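Local coordinates for hydrolase (Thermococcus thioreducens, PDB 6IAH), which is a magnesium-binding phosphatase of the haloacid dehalogenase superfamily with diverse substrate specificity, probably able to hydrolyse phosphoglycolate, at residues M1-D6 with P193-D199. Numbering follows the deposited sequence.
Sequences MWIVFD and PGVYIGD. With MG (magnesium ion), chain B.
Neighbouring parallel strands in the core sheet of the haloacid dehalogenase fold, 2-5 and 194-198, run side by side to the magnesium site, where Asp6 and Asp199 meet. Five backbone hydrogen bonds join the segments 1-6 and 193-199, from Trp2 N to Pro193 O (3.1 Å) up to Asp6 N on Ile197 O (3.0 Å, 174° at the hydrogen). On the face shared with Val4, Tyr196 carries the contact. Its CG is anti to the backbone N (chi1 -169°), which lays the ring along the neighbouring strand: Val4 CG1 meets the ring edge at CD1 (3.6 Å), and OH reaches Asp6 CA at 3.2 Å. That hydroxyl hydrogen-bonds Val149 O and Lys179 NZ, and the same lysine forms a salt bridge with Asp6 OD1. A leucine in place of Tyr196 would probably deprive Lys179 of one partner and weaken its hold beside Asp6. On the other face, Phe5 and Ile197 lie side by side, Phe5 CD1 4.0 Å from Ile197 CG1, with helix 229-239 against both. At the C-terminal ends of both strands lies the magnesium site of this Rossmann-like fold, whose DxD motif probably begins at Asp6: Asp6 OD2 (1.9 Å) and Asp199 OD1 (2.0 Å) bind the magnesium, their carboxylate planes only 12° apart. Three waters and Asp8 O complete the metal's shell, and Asp203 OD2 accepts the backbone N-H of Asp199.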
# COMPACT_ATOMS: atom_id res chain seq x y z
N MET A 1 -24.08 -12.40 0.30
CA MET A 1 -23.58 -11.06 0.65
C MET A 1 -22.08 -11.08 0.38
O MET A 1 -21.42 -12.10 0.63
CB MET A 1 -23.88 -10.75 2.14
CG MET A 1 -25.35 -10.88 2.55
SD MET A 1 -26.42 -9.56 1.92
CE MET A 1 -25.72 -8.17 2.83
N TRP A 2 -21.54 -9.95 -0.10
CA TRP A 2 -20.10 -9.80 -0.34
C TRP A 2 -19.41 -9.34 0.92
O TRP A 2 -19.93 -8.49 1.59
CB TRP A 2 -19.85 -8.75 -1.40
CG TRP A 2 -19.99 -9.24 -2.84
CD1 TRP A 2 -21.10 -9.20 -3.58
CD2 TRP A 2 -18.97 -9.81 -3.69
NE1 TRP A 2 -20.87 -9.69 -4.83
CE2 TRP A 2 -19.57 -10.10 -4.92
CE3 TRP A 2 -17.62 -10.10 -3.53
CZ2 TRP A 2 -18.85 -10.64 -5.98
CZ3 TRP A 2 -16.91 -10.59 -4.58
CH2 TRP A 2 -17.51 -10.88 -5.79
N ILE A 3 -18.27 -9.92 1.22
CA ILE A 3 -17.30 -9.31 2.13
C ILE A 3 -16.03 -9.02 1.27
O ILE A 3 -15.37 -9.91 0.78
CB ILE A 3 -16.99 -10.19 3.33
CG1 ILE A 3 -18.27 -10.53 4.13
CG2 ILE A 3 -15.94 -9.56 4.22
CD1 ILE A 3 -18.06 -11.54 5.21
N VAL A 4 -15.73 -7.74 1.12
CA VAL A 4 -14.63 -7.23 0.33
C VAL A 4 -13.62 -6.61 1.26
O VAL A 4 -13.99 -5.87 2.17
CB VAL A 4 -15.09 -6.27 -0.70
CG1 VAL A 4 -13.97 -5.98 -1.71
CG2 VAL A 4 -16.27 -6.88 -1.49
N PHE A 5 -12.37 -6.92 1.02
CA PHE A 5 -11.27 -6.47 1.92
C PHE A 5 -10.27 -5.58 1.14
O PHE A 5 -9.96 -5.78 -0.05
CB PHE A 5 -10.45 -7.67 2.43
CG PHE A 5 -11.24 -8.80 2.97
CD1 PHE A 5 -11.62 -8.80 4.31
CD2 PHE A 5 -11.54 -9.92 2.15
CE1 PHE A 5 -12.33 -9.87 4.82
CE2 PHE A 5 -12.25 -10.99 2.66
CZ PHE A 5 -12.63 -10.97 4.02
N ASP A 6 -9.75 -4.61 1.86
CA ASP A 6 -8.42 -4.06 1.61
C ASP A 6 -7.41 -5.13 2.04
O ASP A 6 -7.73 -6.02 2.84
CB ASP A 6 -8.24 -2.77 2.44
CG ASP A 6 -6.87 -2.07 2.23
OD1 ASP A 6 -6.35 -2.02 1.09
OD2 ASP A 6 -6.33 -1.58 3.23
N PRO A 193 -25.29 -6.56 -2.59
CA PRO A 193 -24.98 -5.98 -1.30
C PRO A 193 -23.76 -6.54 -0.68
O PRO A 193 -23.35 -7.65 -0.97
CB PRO A 193 -26.16 -6.38 -0.44
CG PRO A 193 -27.20 -6.84 -1.41
CD PRO A 193 -26.45 -7.46 -2.51
N GLY A 194 -23.25 -5.81 0.27
CA GLY A 194 -22.05 -6.26 0.95
C GLY A 194 -21.45 -5.22 1.84
O GLY A 194 -22.05 -4.15 2.11
N VAL A 195 -20.23 -5.55 2.27
CA VAL A 195 -19.44 -4.68 3.11
C VAL A 195 -17.97 -4.65 2.62
O VAL A 195 -17.46 -5.67 2.12
CB VAL A 195 -19.52 -5.14 4.58
CG1 VAL A 195 -19.07 -6.58 4.78
CG2 VAL A 195 -18.76 -4.18 5.53
N TYR A 196 -17.33 -3.47 2.78
CA TYR A 196 -15.91 -3.30 2.53
C TYR A 196 -15.25 -3.10 3.86
O TYR A 196 -15.69 -2.27 4.62
CB TYR A 196 -15.62 -2.09 1.63
CG TYR A 196 -14.19 -2.05 1.14
CD1 TYR A 196 -13.74 -2.92 0.14
CD2 TYR A 196 -13.25 -1.17 1.69
CE1 TYR A 196 -12.41 -2.90 -0.28
CE2 TYR A 196 -11.93 -1.12 1.26
CZ TYR A 196 -11.50 -1.99 0.29
OH TYR A 196 -10.17 -1.97 -0.10
N ILE A 197 -14.15 -3.82 4.08
CA ILE A 197 -13.31 -3.70 5.33
C ILE A 197 -12.01 -2.98 4.99
O ILE A 197 -11.22 -3.53 4.22
CB ILE A 197 -12.97 -5.09 5.89
CG1 ILE A 197 -14.16 -6.06 5.86
CG2 ILE A 197 -12.33 -4.95 7.28
CD1 ILE A 197 -15.43 -5.54 6.46
N GLY A 198 -11.82 -1.76 5.56
CA GLY A 198 -10.67 -0.91 5.30
C GLY A 198 -9.99 -0.58 6.65
O GLY A 198 -10.52 -0.93 7.68
N ASP A 199 -8.82 0.00 6.55
CA ASP A 199 -8.07 0.55 7.72
C ASP A 199 -7.87 2.09 7.63
O ASP A 199 -7.43 2.67 8.57
CB ASP A 199 -6.75 -0.18 7.86
CG ASP A 199 -5.77 0.09 6.73
OD1 ASP A 199 -6.08 -0.10 5.51
OD2 ASP A 199 -4.63 0.48 7.04
MG MG B . -4.99 -0.34 3.81
O HOH W 1 -4.01 -0.39 2.07
O HOH W 2 -3.50 0.65 4.68
O HOH W 3 -6.15 1.31 3.19